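Pyruvate synthase subunit PorC (Thermotoga maritima MSB8, PDB 2RAA) forms the gamma chain of the heterotetrameric pyruvate synthase, which oxidises pyruvate with CoA and ferredoxin to acetyl-CoA and carbon dioxide. Local coordinates at residues Ala35-Gly47 and Ile163-Met176. Numbering follows the deposited sequence. Where two conformers were deposited one is given.
Sequences ASQMLAEAALEAG and IVPLEAIEKRIEKM
Arg172 and Met38 interlock two helices, 35-45 and 166-176, in a knobs-into-holes contact at the edge of the sheet-and-helix fold; their axes approach to 8.7 Å at 111°, a steep crossing. The backbones come nearest at Ala42 and Ala168, CA to CA 5.3 Å, an approach that the small side chains of both residues permit. Arg172 is the polar knob, lodged among Met38, Glu41, Ala42 and Glu45. Bends at chi2 (-81°) and chi3 bring its guanidinium between two acids one helical turn apart. Glu41 CD sits over one guanidinium face, offset toward its rim, and OE1 forms a salt bridge to Arg172 NH1 at 2.7 Å. Glu45 comes instead to the edge: Arg172 NE donates to Glu45 OE2 in a nearly straight bond (163°) within the guanidinium plane, although it reaches that oxygen from above the carboxylate plane. An alanine in place of Arg172 would probably leave the carboxylates of Glu41 and Glu45 without their shared positive partner and open a gap beside Glu41 CB, where the arginine CD now packs. The other Glu45 oxygen, OE1, accepts from a water that also donates to Ala168 O, a second link between the helices. Selenomethionine Met38 is the apolar knob, among Ile169, Arg172, Ile173 and Met176; in one of its two conformers, selenomethionine Met176 has SE 3.7 Å from Met38 CG, and Met38 SE reaches Ile173 CG1. Toward the start of 163-176, Leu39 CD1 touches Ile163 CG2 and Val164 CG2, while Val164 CG1 meets Ala43 CB at 4.1 Å. Beyond the pair, helix 150-161 packs on Met38, Leu39 and Ile169, and helix 183-199 adds Leu193 against Ile169; Ala40 and Ala43 of helix 35-45 rest on strand 50-55, while Leu39 and Ile163 touch strand 64-72.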
loop_
_atom_site.group_PDB
_atom_site.type_symbol
_atom_site.label_atom_id
_atom_site.label_comp_id
_atom_site.label_asym_id
_atom_site.label_seq_id
_atom_site.Cartn_x
_atom_site.Cartn_y
_atom_site.Cartn_z
ATOM N N ALA A 35 -5.283 -5.459 1.954
ATOM C CA ALA A 35 -4.361 -5.100 0.875
ATOM C C ALA A 35 -3.050 -5.854 1.058
ATOM O O ALA A 35 -2.473 -6.394 0.102
ATOM C CB ALA A 35 -4.132 -3.590 0.864
ATOM N N SER A 36 -2.596 -5.858 2.305
ATOM C CA SER A 36 -1.475 -6.625 2.756
ATOM C C SER A 36 -1.671 -8.113 2.406
ATOM O O SER A 36 -0.796 -8.738 1.795
ATOM C CB SER A 36 -1.346 -6.426 4.251
ATOM O OG SER A 36 -0.329 -7.234 4.757
ATOM N N GLN A 37 -2.830 -8.674 2.748
ATOM C CA GLN A 37 -3.097 -10.073 2.429
ATOM C C GLN A 37 -2.976 -10.333 0.960
ATOM O O GLN A 37 -2.311 -11.276 0.547
ATOM C CB GLN A 37 -4.486 -10.510 2.894
ATOM C CG GLN A 37 -4.542 -10.876 4.384
ATOM C CD GLN A 37 -3.897 -12.229 4.650
ATOM O OE1 GLN A 37 -4.403 -13.278 4.190
ATOM N NE2 GLN A 37 -2.767 -12.220 5.380
HETATM N N MSE A 38 -3.596 -9.470 0.173
HETATM C CA MSE A 38 -3.686 -9.626 -1.279
HETATM C C MSE A 38 -2.334 -9.601 -1.962
HETATM O O MSE A 38 -2.062 -10.340 -2.915
HETATM C CB MSE A 38 -4.563 -8.492 -1.825
HETATM C CG MSE A 38 -5.241 -8.815 -3.125
HETATM SE SE MSE A 38 -6.332 -7.356 -3.795
HETATM C CE MSE A 38 -6.953 -6.421 -2.167
ATOM N N LEU A 39 -1.467 -8.741 -1.448
ATOM C CA LEU A 39 -0.154 -8.624 -1.988
ATOM C C LEU A 39 0.530 -9.955 -1.698
ATOM O O LEU A 39 1.043 -10.607 -2.596
ATOM C CB LEU A 39 0.560 -7.466 -1.316
ATOM C CG LEU A 39 2.025 -7.366 -1.654
ATOM C CD1 LEU A 39 2.190 -7.284 -3.175
ATOM C CD2 LEU A 39 2.578 -6.152 -0.933
ATOM N N ALA A 40 0.485 -10.370 -0.430
ATOM C CA ALA A 40 1.060 -11.648 -0.004
ATOM C C ALA A 40 0.503 -12.771 -0.886
ATOM O O ALA A 40 1.249 -13.558 -1.481
ATOM C CB ALA A 40 0.760 -11.910 1.519
ATOM N N GLU A 41 -0.809 -12.832 -0.990
ATOM C CA GLU A 41 -1.434 -13.870 -1.853
ATOM C C GLU A 41 -0.913 -13.845 -3.274
ATOM O O GLU A 41 -0.661 -14.896 -3.849
ATOM C CB GLU A 41 -2.956 -13.804 -1.774
ATOM C CG GLU A 41 -3.463 -14.650 -0.633
ATOM C CD GLU A 41 -4.841 -14.292 -0.137
ATOM O OE1 GLU A 41 -5.552 -13.490 -0.800
ATOM O OE2 GLU A 41 -5.195 -14.829 0.948
ATOM N N ALA A 42 -0.676 -12.662 -3.820
ATOM C CA ALA A 42 -0.111 -12.525 -5.177
ATOM C C ALA A 42 1.273 -13.115 -5.288
ATOM O O ALA A 42 1.599 -13.793 -6.270
ATOM C CB ALA A 42 -0.029 -11.084 -5.531
ATOM N N ALA A 43 2.127 -12.810 -4.309
ATOM C CA ALA A 43 3.520 -13.317 -4.319
ATOM C C ALA A 43 3.557 -14.837 -4.096
ATOM O O ALA A 43 4.446 -15.534 -4.605
ATOM C CB ALA A 43 4.360 -12.581 -3.265
ATOM N N LEU A 44 2.580 -15.337 -3.335
ATOM C CA LEU A 44 2.459 -16.784 -3.047
ATOM C C LEU A 44 2.230 -17.575 -4.338
ATOM O O LEU A 44 2.898 -18.583 -4.598
ATOM C CB LEU A 44 1.301 -17.032 -2.087
ATOM C CG LEU A 44 1.131 -18.442 -1.519
ATOM C CD1 LEU A 44 2.362 -18.917 -0.732
ATOM C CD2 LEU A 44 -0.113 -18.468 -0.644
ATOM N N GLU A 45 1.304 -17.083 -5.153
ATOM C CA GLU A 45 1.008 -17.707 -6.447
ATOM C C GLU A 45 2.184 -17.599 -7.417
ATOM O O GLU A 45 2.346 -18.428 -8.287
ATOM C CB GLU A 45 -0.280 -17.151 -7.014
ATOM C CG GLU A 45 -1.473 -17.495 -6.097
ATOM C CD GLU A 45 -2.757 -16.736 -6.403
ATOM O OE1 GLU A 45 -2.821 -15.952 -7.387
ATOM O OE2 GLU A 45 -3.727 -16.934 -5.641
ATOM N N ALA A 46 3.048 -16.623 -7.212
ATOM C CA ALA A 46 4.282 -16.512 -7.977
ATOM C C ALA A 46 5.398 -17.426 -7.499
ATOM O O ALA A 46 6.474 -17.462 -8.117
ATOM C CB ALA A 46 4.754 -15.076 -7.939
ATOM N N GLY A 47 5.183 -18.148 -6.389
ATOM C CA GLY A 47 6.180 -19.098 -5.892
ATOM C C GLY A 47 7.160 -18.433 -4.946
ATOM O O GLY A 47 8.256 -18.936 -4.716
ATOM N N ILE A 163 7.488 -5.018 -6.839
ATOM C CA ILE A 163 7.632 -6.234 -5.987
ATOM C C ILE A 163 6.960 -7.463 -6.570
ATOM O O ILE A 163 7.392 -8.589 -6.323
ATOM C CB ILE A 163 7.186 -5.959 -4.547
ATOM C CG1 ILE A 163 7.488 -7.117 -3.612
ATOM C CG2 ILE A 163 5.671 -5.596 -4.510
ATOM C CD1 ILE A 163 8.924 -7.623 -3.583
ATOM N N VAL A 164 5.917 -7.251 -7.368
ATOM C CA VAL A 164 5.256 -8.324 -8.121
ATOM C C VAL A 164 4.720 -7.701 -9.404
ATOM O O VAL A 164 4.650 -6.491 -9.494
ATOM C CB VAL A 164 4.064 -8.953 -7.355
ATOM C CG1 VAL A 164 4.539 -9.585 -6.045
ATOM C CG2 VAL A 164 2.903 -7.920 -7.119
ATOM N N PRO A 165 4.396 -8.515 -10.418
ATOM C CA PRO A 165 3.706 -7.942 -11.581
ATOM C C PRO A 165 2.282 -7.530 -11.246
ATOM O O PRO A 165 1.646 -8.151 -10.403
ATOM C CB PRO A 165 3.689 -9.090 -12.598
ATOM C CG PRO A 165 3.859 -10.328 -11.804
ATOM C CD PRO A 165 4.689 -9.951 -10.600
ATOM N N LEU A 166 1.773 -6.532 -11.954
ATOM C CA LEU A 166 0.410 -6.051 -11.707
ATOM C C LEU A 166 -0.640 -7.153 -12.033
ATOM O O LEU A 166 -1.634 -7.347 -11.322
ATOM C CB LEU A 166 0.168 -4.745 -12.485
ATOM C CG LEU A 166 -0.972 -3.831 -11.999
ATOM C CD1 LEU A 166 -0.744 -3.280 -10.617
ATOM C CD2 LEU A 166 -1.103 -2.697 -12.941
ATOM N N GLU A 167 -0.368 -7.925 -13.069
ATOM C CA GLU A 167 -1.241 -9.033 -13.481
ATOM C C GLU A 167 -1.493 -10.005 -12.298
ATOM O O GLU A 167 -2.587 -10.550 -12.155
ATOM C CB GLU A 167 -0.611 -9.782 -14.683
ATOM C CG GLU A 167 0.306 -8.906 -15.558
ATOM N N ALA A 168 -0.489 -10.224 -11.457
ATOM C CA ALA A 168 -0.645 -11.120 -10.296
ATOM C C ALA A 168 -1.724 -10.633 -9.305
ATOM O O ALA A 168 -2.422 -11.431 -8.692
ATOM C CB ALA A 168 0.680 -11.289 -9.577
ATOM N N ILE A 169 -1.831 -9.328 -9.145
ATOM C CA ILE A 169 -2.821 -8.752 -8.242
ATOM C C ILE A 169 -4.154 -8.743 -8.916
ATOM O O ILE A 169 -5.154 -8.995 -8.285
ATOM C CB ILE A 169 -2.404 -7.371 -7.726
ATOM C CG1 ILE A 169 -1.172 -7.559 -6.844
ATOM C CG2 ILE A 169 -3.564 -6.690 -6.885
ATOM C CD1 ILE A 169 -0.572 -6.313 -6.427
ATOM N N GLU A 170 -4.161 -8.531 -10.222
ATOM C CA GLU A 170 -5.377 -8.619 -10.963
ATOM C C GLU A 170 -5.944 -10.023 -10.897
ATOM O O GLU A 170 -7.141 -10.185 -10.671
ATOM C CB GLU A 170 -5.142 -8.178 -12.394
ATOM C CG GLU A 170 -4.828 -6.685 -12.498
ATOM C CD GLU A 170 -4.568 -6.224 -13.931
ATOM O OE1 GLU A 170 -4.778 -7.033 -14.871
ATOM O OE2 GLU A 170 -4.160 -5.048 -14.109
ATOM N N LYS A 171 -5.101 -11.038 -11.080
ATOM C CA LYS A 171 -5.545 -12.450 -10.980
ATOM C C LYS A 171 -6.204 -12.672 -9.612
ATOM O O LYS A 171 -7.275 -13.275 -9.503
ATOM C CB LYS A 171 -4.389 -13.459 -11.221
ATOM C CG LYS A 171 -4.064 -13.742 -12.724
ATOM N N ARG A 172 -5.567 -12.137 -8.580
ATOM C CA ARG A 172 -6.119 -12.152 -7.234
ATOM C C ARG A 172 -7.429 -11.383 -7.087
ATOM O O ARG A 172 -8.340 -11.839 -6.393
ATOM C CB ARG A 172 -5.058 -11.669 -6.222
ATOM C CG ARG A 172 -4.383 -12.848 -5.562
ATOM C CD ARG A 172 -5.312 -13.304 -4.453
ATOM N NE ARG A 172 -5.508 -14.742 -4.365
ATOM C CZ ARG A 172 -6.398 -15.301 -3.540
ATOM N NH1 ARG A 172 -7.167 -14.551 -2.729
ATOM N NH2 ARG A 172 -6.531 -16.614 -3.516
ATOM N N ILE A 173 -7.549 -10.228 -7.734
ATOM C CA ILE A 173 -8.831 -9.511 -7.735
ATOM C C ILE A 173 -9.906 -10.402 -8.362
ATOM O O ILE A 173 -10.994 -10.512 -7.815
ATOM C CB ILE A 173 -8.729 -8.135 -8.430
ATOM C CG1 ILE A 173 -7.891 -7.179 -7.566
ATOM C CG2 ILE A 173 -10.109 -7.528 -8.659
ATOM C CD1 ILE A 173 -7.600 -5.838 -8.252
ATOM N N GLU A 174 -9.576 -11.070 -9.466
ATOM C CA GLU A 174 -10.493 -12.024 -10.123
ATOM C C GLU A 174 -10.980 -13.100 -9.144
ATOM O O GLU A 174 -12.172 -13.335 -9.026
ATOM C CB GLU A 174 -9.821 -12.687 -11.335
ATOM C CG GLU A 174 -9.569 -11.756 -12.554
ATOM C CD GLU A 174 -8.517 -12.306 -13.585
ATOM O OE1 GLU A 174 -8.135 -13.509 -13.519
ATOM O OE2 GLU A 174 -8.065 -11.521 -14.468
ATOM N N LYS A 175 -10.061 -13.712 -8.400
ATOM C CA LYS A 175 -10.413 -14.788 -7.454
ATOM C C LYS A 175 -11.212 -14.356 -6.207
ATOM O O LYS A 175 -11.973 -15.149 -5.682
ATOM C CB LYS A 175 -9.164 -15.592 -7.020
ATOM C CG LYS A 175 -8.603 -16.572 -8.074
HETATM N N MSE A 176 -11.063 -13.127 -5.725
HETATM C CA MSE A 176 -11.799 -12.705 -4.531
HETATM C C MSE A 176 -13.277 -12.389 -4.818
HETATM O O MSE A 176 -14.083 -12.255 -3.889
HETATM C CB MSE A 176 -11.108 -11.500 -3.892
HETATM C CG MSE A 176 -9.685 -11.794 -3.439
HETATM SE SE MSE A 176 -8.731 -10.172 -2.974
HETATM C CE MSE A 176 -9.186 -10.042 -0.983
HETATM O O HOH W 1 -1.758 -13.972 -8.517
#